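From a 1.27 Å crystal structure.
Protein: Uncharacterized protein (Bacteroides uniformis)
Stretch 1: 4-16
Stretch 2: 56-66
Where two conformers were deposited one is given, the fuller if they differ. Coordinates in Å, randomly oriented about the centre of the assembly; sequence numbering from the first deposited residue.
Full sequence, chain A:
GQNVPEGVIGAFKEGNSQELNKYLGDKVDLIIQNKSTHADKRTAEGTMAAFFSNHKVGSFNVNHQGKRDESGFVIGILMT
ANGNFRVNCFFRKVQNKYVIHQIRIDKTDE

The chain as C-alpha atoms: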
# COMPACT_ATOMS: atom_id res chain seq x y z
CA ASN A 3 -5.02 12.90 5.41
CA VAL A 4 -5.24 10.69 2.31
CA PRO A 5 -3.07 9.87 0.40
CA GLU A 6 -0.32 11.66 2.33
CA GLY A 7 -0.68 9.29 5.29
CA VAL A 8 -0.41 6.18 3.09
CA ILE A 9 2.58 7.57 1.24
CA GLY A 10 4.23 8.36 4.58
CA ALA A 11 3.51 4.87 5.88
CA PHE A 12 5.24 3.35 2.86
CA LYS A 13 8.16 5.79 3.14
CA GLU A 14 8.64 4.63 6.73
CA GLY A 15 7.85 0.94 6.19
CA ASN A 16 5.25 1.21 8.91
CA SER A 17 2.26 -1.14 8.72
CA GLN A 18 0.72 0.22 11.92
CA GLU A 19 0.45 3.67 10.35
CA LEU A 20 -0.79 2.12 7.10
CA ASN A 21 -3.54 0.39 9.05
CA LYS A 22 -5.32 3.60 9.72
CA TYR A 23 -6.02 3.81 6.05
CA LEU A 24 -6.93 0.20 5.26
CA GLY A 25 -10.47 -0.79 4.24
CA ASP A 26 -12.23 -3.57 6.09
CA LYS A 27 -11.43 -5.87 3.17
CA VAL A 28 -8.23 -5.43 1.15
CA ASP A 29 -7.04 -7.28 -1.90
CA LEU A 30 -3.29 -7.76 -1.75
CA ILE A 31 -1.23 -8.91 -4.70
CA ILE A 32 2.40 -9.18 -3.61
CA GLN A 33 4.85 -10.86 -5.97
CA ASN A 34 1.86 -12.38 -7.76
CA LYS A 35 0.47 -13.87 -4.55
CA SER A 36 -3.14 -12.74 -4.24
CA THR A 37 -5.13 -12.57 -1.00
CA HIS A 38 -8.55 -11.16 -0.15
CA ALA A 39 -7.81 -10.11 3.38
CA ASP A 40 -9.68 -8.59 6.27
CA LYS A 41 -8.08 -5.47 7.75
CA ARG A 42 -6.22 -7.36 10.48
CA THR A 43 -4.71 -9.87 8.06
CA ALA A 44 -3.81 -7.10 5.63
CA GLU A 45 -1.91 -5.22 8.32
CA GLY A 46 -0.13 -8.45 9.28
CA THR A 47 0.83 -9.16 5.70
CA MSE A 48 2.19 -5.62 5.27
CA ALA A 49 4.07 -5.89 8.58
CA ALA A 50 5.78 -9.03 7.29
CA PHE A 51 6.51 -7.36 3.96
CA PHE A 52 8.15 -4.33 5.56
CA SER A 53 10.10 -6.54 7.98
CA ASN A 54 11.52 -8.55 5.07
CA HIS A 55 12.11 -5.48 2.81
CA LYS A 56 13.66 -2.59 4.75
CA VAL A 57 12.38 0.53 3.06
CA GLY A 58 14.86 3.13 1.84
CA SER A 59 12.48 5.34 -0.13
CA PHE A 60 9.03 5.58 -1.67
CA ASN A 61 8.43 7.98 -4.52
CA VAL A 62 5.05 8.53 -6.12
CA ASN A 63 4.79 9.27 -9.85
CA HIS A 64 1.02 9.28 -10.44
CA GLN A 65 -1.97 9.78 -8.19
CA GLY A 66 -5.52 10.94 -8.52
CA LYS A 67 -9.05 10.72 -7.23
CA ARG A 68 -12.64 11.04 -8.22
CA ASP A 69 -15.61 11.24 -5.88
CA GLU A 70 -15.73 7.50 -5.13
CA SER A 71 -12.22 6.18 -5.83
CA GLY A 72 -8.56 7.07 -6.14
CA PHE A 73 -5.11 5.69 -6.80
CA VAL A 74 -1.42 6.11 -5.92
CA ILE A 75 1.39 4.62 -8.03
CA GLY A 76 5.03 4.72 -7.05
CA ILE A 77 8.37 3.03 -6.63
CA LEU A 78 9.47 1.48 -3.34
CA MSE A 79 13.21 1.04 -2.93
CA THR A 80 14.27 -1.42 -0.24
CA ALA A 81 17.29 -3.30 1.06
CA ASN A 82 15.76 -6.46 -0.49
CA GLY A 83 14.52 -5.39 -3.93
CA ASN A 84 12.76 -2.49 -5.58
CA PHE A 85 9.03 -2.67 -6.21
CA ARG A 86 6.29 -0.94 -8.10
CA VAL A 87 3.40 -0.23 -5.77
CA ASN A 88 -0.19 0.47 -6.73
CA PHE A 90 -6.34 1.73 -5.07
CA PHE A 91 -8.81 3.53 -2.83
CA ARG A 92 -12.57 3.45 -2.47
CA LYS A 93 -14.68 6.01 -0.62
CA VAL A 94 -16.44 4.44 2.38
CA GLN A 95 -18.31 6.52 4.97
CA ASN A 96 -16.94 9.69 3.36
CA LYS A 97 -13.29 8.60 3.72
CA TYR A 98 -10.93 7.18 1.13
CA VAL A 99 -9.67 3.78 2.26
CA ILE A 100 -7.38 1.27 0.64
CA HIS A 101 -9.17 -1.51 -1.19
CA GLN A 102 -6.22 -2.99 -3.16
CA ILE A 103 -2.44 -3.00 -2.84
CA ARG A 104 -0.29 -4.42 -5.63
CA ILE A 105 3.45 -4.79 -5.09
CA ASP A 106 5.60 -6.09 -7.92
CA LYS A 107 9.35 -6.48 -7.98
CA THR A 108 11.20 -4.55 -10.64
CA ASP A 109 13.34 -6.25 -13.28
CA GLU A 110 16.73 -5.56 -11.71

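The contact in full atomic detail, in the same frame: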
# COMPACT_ATOMS: atom_id res chain seq x y z
N VAL A 4 -5.47 11.67 3.35
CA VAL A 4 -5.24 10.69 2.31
C VAL A 4 -4.97 11.45 1.01
O VAL A 4 -5.73 12.37 0.67
CB VAL A 4 -6.49 9.79 2.14
CG1 VAL A 4 -6.32 8.85 0.96
CG2 VAL A 4 -6.75 9.01 3.42
N PRO A 5 -3.92 11.06 0.26
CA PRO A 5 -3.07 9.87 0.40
C PRO A 5 -1.74 10.12 1.10
O PRO A 5 -0.90 9.23 1.15
CB PRO A 5 -2.82 9.49 -1.05
CG PRO A 5 -2.71 10.78 -1.72
CD PRO A 5 -3.65 11.74 -1.01
N GLU A 6 -1.56 11.30 1.66
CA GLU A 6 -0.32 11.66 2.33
C GLU A 6 0.05 10.65 3.42
O GLU A 6 1.21 10.27 3.57
CB GLU A 6 -0.44 13.06 2.97
CG GLU A 6 -0.69 14.21 2.00
CD GLU A 6 -2.10 14.25 1.40
OE1 GLU A 6 -3.07 13.75 2.03
OE2 GLU A 6 -2.25 14.78 0.27
N GLY A 7 -0.93 10.24 4.22
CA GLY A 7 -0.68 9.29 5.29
C GLY A 7 -0.22 7.92 4.78
O GLY A 7 0.64 7.27 5.39
N VAL A 8 -0.79 7.47 3.67
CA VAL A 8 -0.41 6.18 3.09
C VAL A 8 0.99 6.29 2.51
O VAL A 8 1.82 5.41 2.70
CB VAL A 8 -1.41 5.77 1.98
CG1 VAL A 8 -0.90 4.59 1.17
CG2 VAL A 8 -2.75 5.45 2.61
N ILE A 9 1.26 7.37 1.80
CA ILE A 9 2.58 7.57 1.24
C ILE A 9 3.62 7.59 2.37
O ILE A 9 4.69 6.98 2.25
CB ILE A 9 2.61 8.88 0.42
CG1 ILE A 9 1.72 8.70 -0.81
CG2 ILE A 9 4.03 9.25 0.01
CD1 ILE A 9 1.47 10.00 -1.56
N GLY A 10 3.31 8.29 3.45
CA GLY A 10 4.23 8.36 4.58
C GLY A 10 4.46 6.99 5.21
O GLY A 10 5.58 6.66 5.60
N ALA A 11 3.40 6.21 5.32
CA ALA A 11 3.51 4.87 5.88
C ALA A 11 4.44 4.00 5.05
O ALA A 11 5.24 3.24 5.60
CB ALA A 11 2.15 4.23 6.00
N PHE A 12 4.32 4.08 3.73
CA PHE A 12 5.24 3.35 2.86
C PHE A 12 6.66 3.88 2.97
O PHE A 12 7.60 3.09 3.02
CB PHE A 12 4.76 3.36 1.41
CG PHE A 12 3.82 2.24 1.08
CD1 PHE A 12 2.47 2.39 1.23
CD2 PHE A 12 4.31 1.03 0.62
CE1 PHE A 12 1.61 1.36 0.94
CE2 PHE A 12 3.44 -0.03 0.34
CZ PHE A 12 2.09 0.14 0.49
N LYS A 13 6.82 5.20 3.01
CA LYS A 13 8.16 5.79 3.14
C LYS A 13 8.87 5.28 4.39
O LYS A 13 10.10 5.10 4.41
CB LYS A 13 8.08 7.32 3.21
CG LYS A 13 7.84 7.97 1.86
CD LYS A 13 7.71 9.48 2.01
CE LYS A 13 7.63 10.20 0.68
NZ LYS A 13 8.94 10.22 -0.05
N GLU A 14 8.10 5.04 5.44
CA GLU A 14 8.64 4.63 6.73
C GLU A 14 8.58 3.12 6.95
O GLU A 14 9.05 2.63 7.97
CB GLU A 14 7.88 5.33 7.84
CG GLU A 14 7.85 6.84 7.72
CD GLU A 14 6.82 7.47 8.62
OE1 GLU A 14 6.61 6.94 9.73
OE2 GLU A 14 6.19 8.46 8.21
N GLY A 15 7.98 2.38 6.02
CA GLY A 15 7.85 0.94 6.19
C GLY A 15 7.08 0.61 7.45
O GLY A 15 7.46 -0.30 8.20
N ASN A 16 6.00 1.34 7.67
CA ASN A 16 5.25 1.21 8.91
C ASN A 16 3.81 0.74 8.69
O ASN A 16 2.92 1.50 8.31
CB ASN A 16 5.30 2.51 9.72
CG ASN A 16 4.88 2.30 11.15
OD1 ASN A 16 4.03 1.47 11.44
ND2 ASN A 16 5.49 3.05 12.07
N LYS A 56 13.43 -3.83 4.01
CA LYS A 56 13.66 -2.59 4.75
C LYS A 56 13.60 -1.41 3.81
O LYS A 56 14.44 -1.27 2.93
CB LYS A 56 15.03 -2.64 5.45
CG LYS A 56 15.32 -1.44 6.33
CD LYS A 56 16.77 -1.44 6.82
CE LYS A 56 17.10 -0.17 7.57
NZ LYS A 56 18.54 -0.13 7.95
N VAL A 57 12.61 -0.54 4.01
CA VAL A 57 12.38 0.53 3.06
C VAL A 57 13.43 1.63 3.15
O VAL A 57 13.73 2.14 4.23
CB VAL A 57 10.97 1.13 3.23
CG1 VAL A 57 10.79 2.34 2.32
CG2 VAL A 57 9.90 0.06 2.94
N GLY A 58 14.00 1.97 1.99
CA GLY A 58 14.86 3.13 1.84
C GLY A 58 14.15 4.36 1.34
O GLY A 58 14.44 5.47 1.78
N SER A 59 13.22 4.20 0.39
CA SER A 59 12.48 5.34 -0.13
C SER A 59 11.19 4.87 -0.78
O SER A 59 11.07 3.70 -1.19
CB SER A 59 13.33 6.13 -1.15
OG SER A 59 13.57 5.38 -2.34
N PHE A 60 10.23 5.79 -0.88
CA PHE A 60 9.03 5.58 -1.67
C PHE A 60 8.75 6.89 -2.38
O PHE A 60 8.63 7.93 -1.76
CB PHE A 60 7.84 5.18 -0.79
CG PHE A 60 6.58 4.92 -1.57
CD1 PHE A 60 6.56 3.98 -2.58
CD2 PHE A 60 5.43 5.61 -1.28
CE1 PHE A 60 5.40 3.73 -3.30
CE2 PHE A 60 4.28 5.36 -1.99
CZ PHE A 60 4.27 4.43 -3.01
N ASN A 61 8.68 6.81 -3.70
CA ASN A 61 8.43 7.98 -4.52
C ASN A 61 7.26 7.74 -5.44
O ASN A 61 7.27 6.81 -6.25
CB ASN A 61 9.66 8.34 -5.33
CG ASN A 61 10.79 8.87 -4.45
OD1 ASN A 61 10.81 10.05 -4.08
ND2 ASN A 61 11.73 8.01 -4.11
N VAL A 62 6.26 8.60 -5.32
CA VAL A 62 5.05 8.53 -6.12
C VAL A 62 5.29 9.22 -7.46
O VAL A 62 5.94 10.26 -7.51
CB VAL A 62 3.89 9.18 -5.37
CG1 VAL A 62 2.62 9.24 -6.20
CG2 VAL A 62 3.63 8.44 -4.06
N ASN A 63 4.74 8.64 -8.53
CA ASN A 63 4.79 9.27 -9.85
C ASN A 63 3.43 9.50 -10.51
O ASN A 63 3.36 10.13 -11.55
CB ASN A 63 5.73 8.51 -10.78
CG ASN A 63 7.15 8.55 -10.29
OD1 ASN A 63 7.75 9.62 -10.19
ND2 ASN A 63 7.71 7.39 -9.95
N HIS A 64 2.35 9.00 -9.91
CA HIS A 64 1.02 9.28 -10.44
C HIS A 64 0.01 9.03 -9.36
O HIS A 64 0.04 7.97 -8.71
CB HIS A 64 0.77 8.36 -11.61
CG HIS A 64 -0.35 8.73 -12.53
ND1 HIS A 64 -1.07 9.91 -12.54
CD2 HIS A 64 -0.84 8.00 -13.56
CE1 HIS A 64 -1.96 9.86 -13.52
NE2 HIS A 64 -1.82 8.72 -14.17
N GLN A 65 -0.89 9.98 -9.14
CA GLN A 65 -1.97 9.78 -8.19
C GLN A 65 -3.18 10.59 -8.61
O GLN A 65 -3.06 11.56 -9.36
CB GLN A 65 -1.52 10.17 -6.79
CG GLN A 65 -0.98 11.56 -6.68
CD GLN A 65 -0.40 11.84 -5.32
OE1 GLN A 65 -1.08 11.71 -4.31
NE2 GLN A 65 0.87 12.19 -5.29
N GLY A 66 -4.35 10.18 -8.17
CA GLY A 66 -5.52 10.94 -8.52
C GLY A 66 -6.73 10.39 -7.83
O GLY A 66 -6.71 9.28 -7.30
O HOH W 1 11.08 8.36 0.51
O HOH W 2 11.83 7.24 3.07

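The helix that begins at Glu 6 packs against the strand that begins at Val 57, running roughly antiparallel to it (152°), with the axes 6.9 Å apart at closest approach. The packing buries 452 Å² in total. Phe 60 is the main bump: its side chain, with chi1 in the t well, points toward the helix and settles against Ile 9, Phe 12 and Lys 13. Phe 12 CB sits over one face of this ring, 4.0 Å from its centroid, and reaches Phe 60 CD2 at 3.6 Å. The two aromatic rings meet obliquely, their planes at 34° and centroids 5.3 Å apart, while the Phe 12 ring itself leads away from the strand. Ile 9 fills the hollow between Phe 60 and Val 62, its side chain starting sideways but its end coming nearer the strand, with its CG2 4.1 Å from Phe 60 CD2 and its CD1 3.7 Å from Val 62 CG2; a branched apolar chain suits a gap lined by apolar side chains.

Val 57 forms a second bump, at the C-terminal end of the helix. Its CG1 fits against the carbonyl oxygens of the last helical turn, 3.4 Å from Phe 12 O and 3.5 Å from Lys 13 O, and its CG2 lies 3.9 Å from Gly 15 CA. Glycine suits this spot twice over: it accommodates the positive phi of the Schellman turn, and a CB here would point toward the strand, tight against Val 57 CG2.

Polar contacts border the apolar packing. Lys 13 starts out beside Phe 60, with Lys 13 CG 3.8 Å from Phe 60 CB, runs extended through chi2 and chi3, then turns at chi4 (m) so that its NZ donates a hydrogen bond to Phe 60 O (2.9 Å). One water accepts from both Lys 13 NZ (2.9 Å) and Phe 60 N (3.0 Å), adding a second link. Near the helix N-terminus the ring of Pro 5, which follows a cis peptide bond, packs with its CG 3.2 Å from Gln 65 OE1.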